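PDB 1QO8: probable fumarate reductase Ifc3 from Shewanella frigidimarina, which reduces fumarate to succinate in vitro, using FAD and four covalently bound haems c, and may serve an alternative route of electron transport to ferric iron. Local coordinates for residues W413-N418 and L482-S487; D440-L445 and S487-V492; V124-A129 and A145-V150. All blocks are in the same frame, centred on the assembly; numbering follows the deposited sequence.

Overall arrangement
Interactions 1 and 2 are two halves of one corner. Their centres lie 8 Å apart, they share Ser487, and strands 412-417 and 489-505, neighbours in one mixed sheet, are joined by probable hydrogen bonds such as Ile414 N to Val492 O at 2.8 Å. Interaction 3 belongs to the parallel sheet on the opposite side of the chain's centre, its own centre 51 Å from each of the others, and it touches the adenosine part of FAD. In interaction 1 the side chain of Phe416 is about 11 Å from that of Ser372, which probably binds fumarate and succinate. All three belong to the flavoprotein-like region of the chain.

Interaction 1. Residues W413-N418 and L482-S487; sequences WIIFDN and LNMTQS
Asp417, the N-cap residue right before helix 418-423, carries this contact, and its side chain can be traced outward atom by atom. Asp417 CB rests against the backbone of 482-487, 3.2 Å from Gln486 O. From there CG turns into the crowded position between the backbone N and the carbonyl carbon (chi1 74°), which swings the carboxylate into the bend of the loop, with Asp417 CG 3.5 Å from Asn483 O. At the tip, OD2 takes two backbone N-H groups: Gln486 N at 2.7 Å, nearly straight at 165°, and Thr485 N at 3.0 Å. Both donors come from above the carboxylate plane. Gln419 NE2 adds a third bond to OD2, and the carboxylate also caps a backbone N in the first turn of helix 418-423, as expected of an N-cap aspartate. So many donors around one carboxylate would probably favour its charged form. The grip is returned through the backbone, since Asn418 N donates to Gln486 O over 3.0 Å, while a water accepts from Asp417 N.

Beside this polar knot lies an apolar one. The Met484 chain, bent at chi3 (64°), crosses Ile415 at about a right angle, and Ile415 CG2 meets both Met484 SD and Met484 CE at 3.5 Å, the latter closer than usual for two carbons. Helix 453-469 backs the loop through Val460, which touches Met484, and through Asn464, which holds Met484 N. Strand 489-505 flanks Ile415 and Asp417 by way of Ala491 and Tyr489, so the loop lies between helix 453-469 and the end of strand 412-417.

Interaction 2. Residues D440-L445 and S487-V492; sequences DTVEQL and SPYYAV
The backbones come closest at Asp440 and Pro488, whose CA atoms are 4.6 Å apart, and beyond that point residues 442-445 rise into a helix while 489-492 run on as a strand. At the near end Ser487 OG donates to Asp440 O over 2.9 Å, lying in the carbonyl plane on a lone pair. The same carbonyl oxygen sits at the edge of the Tyr489 ring. Over one face of that ring stands Val442, whose CG2, anti to its own carbonyl carbon, is 3.6 Å from the ring centroid and only 3° off the normal, a nearly ideal CH-pi contact.

The turn between strand 437-439, paired antiparallel with 489-505, and helix 442-448 is a capped helix start. Thr441 is the N-cap, and its OG1 accepts from Gln444 N at 3.1 Å in an almost straight bond (174°). Gln444 NE2 donates to the same OG1 at 3.0 Å, so the hydroxyl oxygen is held by two donors, the amide curling back over the cap. An alanine at Tyr489 would probably weaken the seating of this first helical turn, because the flat surface beneath Val442 and the edge contact with Asp440 O would be lost.

Farther along, Leu445 points down on the strand: Leu445 CD1 lies 4.0 Å from Tyr489 CB, and its other methyl, CD2, is equally far from Ala491 CB. Leu456 and Val460 of helix 453-469 also touch Val442, and Tyr437 touches Leu445.

Interaction 3. Residues V124-A129 and A145-V150; sequences VLVVGA and ANVILV. With FAD (flavin-adenine dinucleotide), chain G.
Val124 O is gripped twice, by a hydrogen bond from Ile148 N at 2.9 Å, nearly along the C=O axis, and by a CA-H...O contact from Val147 CA at 3.1 Å. The bond from Ile148 N is one rung of a parallel ladder, in which the strands of 124-127 and 147-150 run only 14° from parallel. Val124 N donates to Asn146 O, Val126 N to Ile148 O and Val150 N to Val126 O. The last rung, Gly128 N to Val150 O, is the shortest at 2.8 Å and carries the pairing past the end of the first strand.

One face of the pair bears Val124, Val126, Val147 and Leu149. Here Val126 CG1 meets Leu149 CD1 at 3.7 Å, and the other Leu149 methyl, CD2, reaches Ala129 CB at 3.8 Å. On the opposite face Leu125, with CG anti to its backbone N, sends CD2 to within 3.9 Å of Val150 CG1.

Beyond the strand, Gly128 CA approaches O4B of the FAD ribose to 3.0 Å. A CB at this position would strike that oxygen, and the backbone angles would also press it against the preceding carbonyl O, so a glycine fits where other residues would not. Val127 CG1 faces the adenine, 3.7 Å from FAD N1A. Gly128 opens what is probably the GxGxxG signature of a Rossmann-type dinucleotide fold, and Asp151, just after the second strand, bonds both Ala129 N and FAD.

Helix 131-143, the crossover of this beta-alpha-beta unit, packs on the Val126 and Leu149 face through Ser137 and Phe134. Strands 120-122 and 271-278 lie against the other face, and strands 303-306 and 267-268 extend the sheet beyond 124-127 and 147-150 respectively.

Interaction 1. Residues W413-N418 and L482-S487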
loop_
_atom_site.group_PDB
_atom_site.type_symbol
_atom_site.label_atom_id
_atom_site.label_comp_id
_atom_site.label_asym_id
_atom_site.label_seq_id
_atom_site.Cartn_x
_atom_site.Cartn_y
_atom_site.Cartn_z
ATOM N N TRP A 413 30.002 -9.716 -7.431
ATOM C CA TRP A 413 31.047 -9.039 -8.199
ATOM C C TRP A 413 30.920 -9.301 -9.695
ATOM O O TRP A 413 30.809 -10.461 -10.152
ATOM C CB TRP A 413 32.359 -9.628 -7.685
ATOM C CG TRP A 413 32.779 -9.263 -6.300
ATOM C CD1 TRP A 413 32.808 -10.067 -5.212
ATOM C CD2 TRP A 413 33.352 -8.002 -5.883
ATOM N NE1 TRP A 413 33.291 -9.362 -4.142
ATOM C CE2 TRP A 413 33.660 -8.117 -4.530
ATOM C CE3 TRP A 413 33.676 -6.840 -6.542
ATOM C CZ2 TRP A 413 34.234 -7.072 -3.774
ATOM C CZ3 TRP A 413 34.246 -5.781 -5.841
ATOM C CH2 TRP A 413 34.500 -5.913 -4.445
ATOM N N ILE A 414 31.047 -8.285 -10.542
ATOM C CA ILE A 414 31.137 -8.598 -11.967
ATOM C C ILE A 414 32.603 -8.488 -12.415
ATOM O O ILE A 414 33.195 -7.459 -12.057
ATOM C CB ILE A 414 30.179 -7.771 -12.799
ATOM C CG1 ILE A 414 28.759 -8.304 -12.517
ATOM C CG2 ILE A 414 30.527 -7.809 -14.274
ATOM C CD1 ILE A 414 27.651 -7.450 -13.064
ATOM N N ILE A 415 33.087 -9.547 -13.057
ATOM C CA ILE A 415 34.540 -9.851 -13.188
ATOM C C ILE A 415 34.950 -10.084 -14.631
ATOM O O ILE A 415 34.026 -10.463 -15.338
ATOM C CB ILE A 415 34.735 -11.080 -12.326
ATOM C CG1 ILE A 415 35.292 -10.364 -11.095
ATOM C CG2 ILE A 415 35.315 -12.486 -12.448
ATOM C CD1 ILE A 415 34.415 -10.723 -9.962
ATOM N N PHE A 416 36.128 -9.599 -15.034
ATOM C CA PHE A 416 36.478 -9.713 -16.448
ATOM C C PHE A 416 37.982 -9.474 -16.560
ATOM O O PHE A 416 38.576 -9.080 -15.543
ATOM C CB PHE A 416 35.668 -8.876 -17.427
ATOM C CG PHE A 416 35.617 -7.434 -16.967
ATOM C CD1 PHE A 416 36.661 -6.560 -17.244
ATOM C CD2 PHE A 416 34.530 -7.018 -16.161
ATOM C CE1 PHE A 416 36.534 -5.230 -16.777
ATOM C CE2 PHE A 416 34.422 -5.690 -15.722
ATOM C CZ PHE A 416 35.438 -4.805 -16.014
ATOM N N ASP A 417 38.578 -9.739 -17.750
ATOM C CA ASP A 417 40.055 -9.526 -17.771
ATOM C C ASP A 417 40.293 -8.430 -18.762
ATOM O O ASP A 417 39.290 -7.844 -19.237
ATOM C CB ASP A 417 40.715 -10.872 -18.136
ATOM C CG ASP A 417 40.569 -11.232 -19.609
ATOM O OD1 ASP A 417 39.724 -10.703 -20.390
ATOM O OD2 ASP A 417 41.357 -12.129 -20.044
ATOM N N ASN A 418 41.488 -8.099 -19.217
ATOM C CA ASN A 418 41.865 -7.060 -20.180
ATOM C C ASN A 418 41.285 -7.211 -21.525
ATOM O O ASN A 418 41.184 -6.224 -22.270
ATOM C CB ASN A 418 43.410 -6.944 -20.321
ATOM C CG ASN A 418 44.073 -5.963 -21.256
ATOM O OD1 ASN A 418 45.174 -5.403 -21.247
ATOM N ND2 ASN A 418 43.499 -5.444 -22.356
ATOM N N LEU A 482 34.546 -14.932 -23.784
ATOM C CA LEU A 482 35.896 -14.468 -23.458
ATOM C C LEU A 482 36.139 -15.250 -22.205
ATOM O O LEU A 482 35.242 -15.357 -21.385
ATOM C CB LEU A 482 35.846 -12.939 -22.997
ATOM C CG LEU A 482 35.641 -11.853 -24.046
ATOM C CD1 LEU A 482 35.679 -10.358 -23.518
ATOM C CD2 LEU A 482 36.735 -11.944 -25.125
ATOM N N ASN A 483 37.343 -15.639 -21.968
ATOM C CA ASN A 483 37.835 -16.238 -20.772
ATOM C C ASN A 483 38.566 -15.142 -19.995
ATOM O O ASN A 483 38.594 -13.997 -20.444
ATOM C CB ASN A 483 38.947 -17.183 -21.321
ATOM C CG ASN A 483 39.917 -16.177 -21.976
ATOM O OD1 ASN A 483 39.513 -15.377 -22.841
ATOM N ND2 ASN A 483 41.162 -16.003 -21.759
ATOM N N MET A 484 39.253 -15.510 -18.962
ATOM C CA MET A 484 39.965 -14.632 -18.060
ATOM C C MET A 484 41.389 -15.200 -17.995
ATOM O O MET A 484 41.696 -16.060 -17.161
ATOM C CB MET A 484 39.241 -14.615 -16.700
ATOM C CG MET A 484 37.922 -13.820 -16.796
ATOM S SD MET A 484 37.040 -13.696 -15.207
ATOM C CE MET A 484 38.233 -12.755 -14.311
ATOM N N THR A 485 42.225 -14.731 -18.899
ATOM C CA THR A 485 43.620 -15.138 -19.001
ATOM C C THR A 485 44.500 -13.941 -19.267
ATOM O O THR A 485 45.722 -14.138 -19.154
ATOM C CB THR A 485 43.811 -16.040 -20.268
ATOM O OG1 THR A 485 43.202 -15.336 -21.356
ATOM C CG2 THR A 485 43.128 -17.381 -20.146
ATOM N N GLN A 486 43.962 -12.740 -19.591
ATOM C CA GLN A 486 44.902 -11.644 -19.889
ATOM C C GLN A 486 44.813 -10.501 -18.883
ATOM O O GLN A 486 43.760 -9.903 -18.532
ATOM C CB GLN A 486 44.565 -11.138 -21.279
ATOM C CG GLN A 486 44.778 -12.190 -22.395
ATOM C CD GLN A 486 44.591 -11.504 -23.737
ATOM O OE1 GLN A 486 44.752 -10.278 -23.772
ATOM N NE2 GLN A 486 44.241 -12.217 -24.793
ATOM N N SER A 487 45.936 -10.233 -18.265
ATOM C CA SER A 487 46.043 -9.303 -17.156
ATOM C C SER A 487 46.123 -7.846 -17.388
ATOM O O SER A 487 46.317 -7.789 -18.601
ATOM C CB SER A 487 47.179 -9.853 -16.293
ATOM O OG SER A 487 48.127 -8.915 -15.918
HETATM O O HOH W 1 37.027 -11.177 -19.589
#

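Interaction 2. Residues D440-L445 and S487-V492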
loop_
_atom_site.group_PDB
_atom_site.type_symbol
_atom_site.label_atom_id
_atom_site.label_comp_id
_atom_site.label_asym_id
_atom_site.label_seq_id
_atom_site.Cartn_x
_atom_site.Cartn_y
_atom_site.Cartn_z
ATOM N N ASP A 440 46.943 -7.454 -10.887
ATOM C CA ASP A 440 47.791 -7.996 -11.937
ATOM C C ASP A 440 47.564 -9.470 -12.128
ATOM O O ASP A 440 47.836 -9.921 -13.223
ATOM C CB ASP A 440 49.293 -7.657 -11.748
ATOM C CG ASP A 440 49.444 -6.198 -12.200
ATOM O OD1 ASP A 440 48.468 -5.454 -12.458
ATOM O OD2 ASP A 440 50.589 -5.712 -12.328
ATOM N N THR A 441 47.224 -10.228 -11.080
ATOM C CA THR A 441 46.938 -11.638 -11.184
ATOM C C THR A 441 45.550 -11.869 -10.537
ATOM O O THR A 441 45.018 -10.970 -9.863
ATOM C CB THR A 441 47.982 -12.479 -10.422
ATOM O OG1 THR A 441 47.746 -12.237 -9.043
ATOM C CG2 THR A 441 49.452 -12.072 -10.640
ATOM N N VAL A 442 44.968 -13.032 -10.775
ATOM C CA VAL A 442 43.662 -13.400 -10.248
ATOM C C VAL A 442 43.676 -13.435 -8.738
ATOM O O VAL A 442 42.749 -12.959 -8.085
ATOM C CB VAL A 442 43.168 -14.736 -10.825
ATOM C CG1 VAL A 442 41.912 -15.295 -10.173
ATOM C CG2 VAL A 442 42.935 -14.521 -12.326
ATOM N N GLU A 443 44.685 -14.005 -8.115
ATOM C CA GLU A 443 44.927 -13.893 -6.683
ATOM C C GLU A 443 45.057 -12.501 -6.085
ATOM O O GLU A 443 44.496 -12.208 -5.003
ATOM C CB GLU A 443 46.256 -14.663 -6.410
ATOM C CG GLU A 443 46.348 -15.146 -4.971
ATOM C CD GLU A 443 47.715 -15.706 -4.610
ATOM O OE1 GLU A 443 48.246 -16.624 -5.272
ATOM O OE2 GLU A 443 48.320 -15.241 -3.628
ATOM N N GLN A 444 45.837 -11.592 -6.689
ATOM C CA GLN A 444 45.762 -10.193 -6.268
ATOM C C GLN A 444 44.332 -9.645 -6.349
ATOM O O GLN A 444 43.896 -8.961 -5.438
ATOM C CB GLN A 444 46.746 -9.307 -7.018
ATOM C CG GLN A 444 48.231 -9.622 -6.760
ATOM C CD GLN A 444 49.112 -9.015 -7.846
ATOM O OE1 GLN A 444 49.880 -8.067 -7.637
ATOM N NE2 GLN A 444 48.984 -9.457 -9.091
ATOM N N LEU A 445 43.564 -9.845 -7.413
ATOM C CA LEU A 445 42.198 -9.355 -7.530
ATOM C C LEU A 445 41.408 -9.897 -6.328
ATOM O O LEU A 445 40.622 -9.223 -5.695
ATOM C CB LEU A 445 41.508 -9.907 -8.795
ATOM C CG LEU A 445 40.448 -9.065 -9.523
ATOM C CD1 LEU A 445 39.338 -9.881 -10.147
ATOM C CD2 LEU A 445 39.960 -7.796 -8.825
ATOM N N SER A 487 45.936 -10.233 -18.265
ATOM C CA SER A 487 46.043 -9.303 -17.156
ATOM C C SER A 487 46.123 -7.846 -17.388
ATOM O O SER A 487 46.317 -7.789 -18.601
ATOM C CB SER A 487 47.179 -9.853 -16.293
ATOM O OG SER A 487 48.127 -8.915 -15.918
ATOM N N PRO A 488 45.259 -6.988 -16.836
ATOM C CA PRO A 488 44.964 -6.974 -15.430
ATOM C C PRO A 488 43.592 -7.692 -15.340
ATOM O O PRO A 488 42.888 -7.770 -16.346
ATOM C CB PRO A 488 44.879 -5.587 -14.855
ATOM C CG PRO A 488 45.299 -4.668 -15.935
ATOM C CD PRO A 488 45.456 -5.551 -17.128
ATOM N N TYR A 489 43.190 -8.142 -14.177
ATOM C CA TYR A 489 41.857 -8.659 -13.932
ATOM C C TYR A 489 41.055 -7.635 -13.103
ATOM O O TYR A 489 41.660 -6.923 -12.322
ATOM C CB TYR A 489 41.896 -10.005 -13.209
ATOM C CG TYR A 489 42.740 -11.018 -14.012
ATOM C CD1 TYR A 489 44.099 -11.075 -13.828
ATOM C CD2 TYR A 489 42.163 -11.820 -14.943
ATOM C CE1 TYR A 489 44.852 -11.988 -14.595
ATOM C CE2 TYR A 489 42.879 -12.746 -15.684
ATOM C CZ TYR A 489 44.246 -12.810 -15.487
ATOM O OH TYR A 489 44.958 -13.705 -16.259
ATOM N N TYR A 490 39.755 -7.529 -13.376
ATOM C CA TYR A 490 38.953 -6.440 -12.858
ATOM C C TYR A 490 37.711 -6.948 -12.129
ATOM O O TYR A 490 37.224 -8.006 -12.525
ATOM C CB TYR A 490 38.409 -5.614 -14.031
ATOM C CG TYR A 490 39.515 -4.858 -14.742
ATOM C CD1 TYR A 490 39.965 -3.610 -14.342
ATOM C CD2 TYR A 490 40.129 -5.480 -15.844
ATOM C CE1 TYR A 490 41.003 -2.980 -15.036
ATOM C CE2 TYR A 490 41.135 -4.867 -16.556
ATOM C CZ TYR A 490 41.549 -3.611 -16.137
ATOM O OH TYR A 490 42.560 -3.016 -16.851
ATOM N N ALA A 491 37.206 -6.131 -11.186
ATOM C CA ALA A 491 35.875 -6.423 -10.628
ATOM C C ALA A 491 35.098 -5.147 -10.233
ATOM O O ALA A 491 35.704 -4.185 -9.735
ATOM C CB ALA A 491 36.024 -7.253 -9.370
ATOM N N VAL A 492 33.763 -5.228 -10.349
ATOM C CA VAL A 492 32.923 -4.169 -9.870
ATOM C C VAL A 492 31.893 -4.760 -8.852
ATOM O O VAL A 492 31.304 -5.805 -9.181
ATOM C CB VAL A 492 31.845 -3.576 -10.759
ATOM C CG1 VAL A 492 31.649 -2.088 -10.449
ATOM C CG2 VAL A 492 31.843 -4.021 -12.180
#

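Interaction 3. Residues V124-A129 and A145-V150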
loop_
_atom_site.group_PDB
_atom_site.type_symbol
_atom_site.label_atom_id
_atom_site.label_comp_id
_atom_site.label_asym_id
_atom_site.label_seq_id
_atom_site.Cartn_x
_atom_site.Cartn_y
_atom_site.Cartn_z
ATOM N N VAL A 124 0.493 29.837 -6.757
ATOM C CA VAL A 124 0.866 28.431 -7.049
ATOM C C VAL A 124 2.163 28.101 -6.319
ATOM O O VAL A 124 3.190 28.758 -6.546
ATOM C CB VAL A 124 1.055 28.074 -8.513
ATOM C CG1 VAL A 124 1.345 26.572 -8.790
ATOM C CG2 VAL A 124 -0.223 28.386 -9.360
ATOM N N LEU A 125 2.078 27.167 -5.378
ATOM C CA LEU A 125 3.248 26.614 -4.716
ATOM C C LEU A 125 3.630 25.283 -5.407
ATOM O O LEU A 125 2.799 24.363 -5.416
ATOM C CB LEU A 125 2.915 26.182 -3.299
ATOM C CG LEU A 125 3.909 26.161 -2.200
ATOM C CD1 LEU A 125 3.624 25.006 -1.258
ATOM C CD2 LEU A 125 5.411 26.337 -2.505
ATOM N N VAL A 126 4.886 25.226 -5.873
ATOM C CA VAL A 126 5.331 23.996 -6.562
ATOM C C VAL A 126 6.357 23.354 -5.638
ATOM O O VAL A 126 7.314 24.069 -5.245
ATOM C CB VAL A 126 5.985 24.244 -7.920
ATOM C CG1 VAL A 126 6.436 22.856 -8.562
ATOM C CG2 VAL A 126 4.990 24.875 -8.883
ATOM N N VAL A 127 6.039 22.144 -5.169
ATOM C CA VAL A 127 6.927 21.487 -4.223
ATOM C C VAL A 127 7.835 20.478 -4.987
ATOM O O VAL A 127 7.309 19.468 -5.443
ATOM C CB VAL A 127 6.078 20.717 -3.194
ATOM C CG1 VAL A 127 6.900 20.066 -2.120
ATOM C CG2 VAL A 127 4.962 21.658 -2.676
ATOM N N GLY A 128 9.117 20.845 -5.161
ATOM C CA GLY A 128 10.043 19.891 -5.821
ATOM C C GLY A 128 10.470 20.501 -7.141
ATOM O O GLY A 128 9.693 20.770 -8.032
ATOM N N ALA A 129 11.759 20.716 -7.301
ATOM C CA ALA A 129 12.273 21.265 -8.563
ATOM C C ALA A 129 13.091 20.215 -9.288
ATOM O O ALA A 129 14.285 20.384 -9.571
ATOM C CB ALA A 129 13.138 22.482 -8.250
ATOM N N ALA A 145 0.115 33.008 -13.405
ATOM C CA ALA A 145 -0.015 32.965 -11.945
ATOM C C ALA A 145 1.312 33.328 -11.341
ATOM O O ALA A 145 2.380 33.121 -11.963
ATOM C CB ALA A 145 -0.562 31.627 -11.495
ATOM N N ASN A 146 1.278 33.909 -10.136
ATOM C CA ASN A 146 2.510 33.961 -9.351
ATOM C C ASN A 146 2.821 32.580 -8.774
ATOM O O ASN A 146 1.916 31.800 -8.415
ATOM C CB ASN A 146 2.318 34.977 -8.209
ATOM C CG ASN A 146 1.985 36.373 -8.727
ATOM O OD1 ASN A 146 2.649 36.970 -9.572
ATOM N ND2 ASN A 146 0.915 36.949 -8.216
ATOM N N VAL A 147 4.103 32.278 -8.605
ATOM C CA VAL A 147 4.576 30.925 -8.301
ATOM C C VAL A 147 5.700 30.997 -7.277
ATOM O O VAL A 147 6.590 31.825 -7.416
ATOM C CB VAL A 147 5.136 30.247 -9.566
ATOM C CG1 VAL A 147 5.903 28.941 -9.303
ATOM C CG2 VAL A 147 4.015 29.931 -10.536
ATOM N N ILE A 148 5.675 30.140 -6.264
ATOM C CA ILE A 148 6.871 29.881 -5.479
ATOM C C ILE A 148 7.324 28.445 -5.838
ATOM O O ILE A 148 6.413 27.649 -5.991
ATOM C CB ILE A 148 6.618 30.059 -3.974
ATOM C CG1 ILE A 148 6.347 31.591 -3.704
ATOM C CG2 ILE A 148 7.756 29.568 -3.110
ATOM C CD1 ILE A 148 5.969 31.820 -2.248
ATOM N N LEU A 149 8.625 28.218 -5.984
ATOM C CA LEU A 149 9.099 26.876 -6.366
ATOM C C LEU A 149 9.960 26.495 -5.182
ATOM O O LEU A 149 10.875 27.340 -5.024
ATOM C CB LEU A 149 9.957 26.859 -7.637
ATOM C CG LEU A 149 10.737 25.576 -7.973
ATOM C CD1 LEU A 149 9.795 24.345 -7.954
ATOM C CD2 LEU A 149 11.372 25.672 -9.375
ATOM N N VAL A 150 9.747 25.409 -4.468
ATOM C CA VAL A 150 10.632 25.097 -3.350
ATOM C C VAL A 150 11.327 23.739 -3.517
ATOM O O VAL A 150 10.741 22.802 -4.079
ATOM C CB VAL A 150 9.912 25.071 -1.987
ATOM C CG1 VAL A 150 9.245 26.423 -1.642
ATOM C CG2 VAL A 150 8.776 24.042 -1.947
HETATM P PA FAD G . 12.680 14.241 -9.235
HETATM O O1A FAD G . 13.511 14.611 -10.425
HETATM O O2A FAD G . 13.149 13.380 -8.299
HETATM O O5B FAD G . 12.742 15.567 -8.394
HETATM C C5B FAD G . 11.910 15.798 -7.184
HETATM C C4B FAD G . 12.429 17.151 -6.482
HETATM O O4B FAD G . 11.521 17.283 -5.283
HETATM C C3B FAD G . 13.839 16.949 -5.835
HETATM O O3B FAD G . 14.873 17.732 -6.234
HETATM C C2B FAD G . 13.555 16.711 -4.307
HETATM O O2B FAD G . 14.594 17.176 -3.411
HETATM C C1B FAD G . 12.400 17.625 -4.138
HETATM N N9A FAD G . 11.555 17.282 -2.987
HETATM C C8A FAD G . 11.226 16.040 -2.504
HETATM N N7A FAD G . 10.551 16.103 -1.390
HETATM C C5A FAD G . 10.414 17.459 -1.107
HETATM C C6A FAD G . 9.848 18.189 0.025
HETATM N N6A FAD G . 9.266 17.620 1.044
HETATM N N1A FAD G . 9.901 19.539 -0.099
HETATM C C2A FAD G . 10.576 20.186 -1.109
HETATM N N3A FAD G . 11.143 19.587 -2.180
HETATM C C4A FAD G . 11.044 18.233 -2.089
HETATM N N1 FAD G . 13.392 7.769 -16.829
HETATM C C2 FAD G . 13.253 7.962 -18.113
HETATM O O2 FAD G . 12.245 8.062 -18.732
HETATM N N3 FAD G . 14.371 8.091 -18.992
HETATM C C4 FAD G . 15.620 8.010 -18.385
HETATM O O4 FAD G . 16.604 8.060 -19.066
HETATM C C4X FAD G . 15.742 7.729 -16.956
HETATM N N5 FAD G . 16.954 7.588 -16.398
HETATM C C5X FAD G . 17.088 7.408 -15.063
HETATM C C6 FAD G . 18.384 7.285 -14.544
HETATM C C7 FAD G . 18.554 7.110 -13.191
HETATM C C7M FAD G . 19.902 6.973 -12.558
HETATM C C8 FAD G . 17.385 7.101 -12.347
HETATM C C8M FAD G . 17.562 6.984 -10.864
HETATM C C9 FAD G . 16.119 7.253 -12.850
HETATM C C9A FAD G . 15.924 7.411 -14.201
HETATM N N10 FAD G . 14.673 7.541 -14.837
HETATM C C10 FAD G . 14.549 7.694 -16.164
HETATM C "C1'" FAD G . 13.470 7.921 -14.030
HETATM C "C2'" FAD G . 13.182 9.450 -14.199
HETATM O "O2'" FAD G . 14.542 10.000 -14.167
HETATM C "C3'" FAD G . 12.560 9.900 -12.854
HETATM O "O3'" FAD G . 11.344 9.186 -12.594
HETATM C "C4'" FAD G . 11.938 11.315 -13.104
HETATM O "O4'" FAD G . 13.103 12.163 -13.340
HETATM C "C5'" FAD G . 11.308 11.753 -11.734
HETATM O "O5'" FAD G . 11.090 13.289 -11.928
HETATM P P FAD G . 10.350 14.149 -10.887
HETATM O O1P FAD G . 10.327 15.533 -11.493
HETATM O O2P FAD G . 9.171 13.443 -10.650
HETATM O O3P FAD G . 11.148 13.982 -9.688
#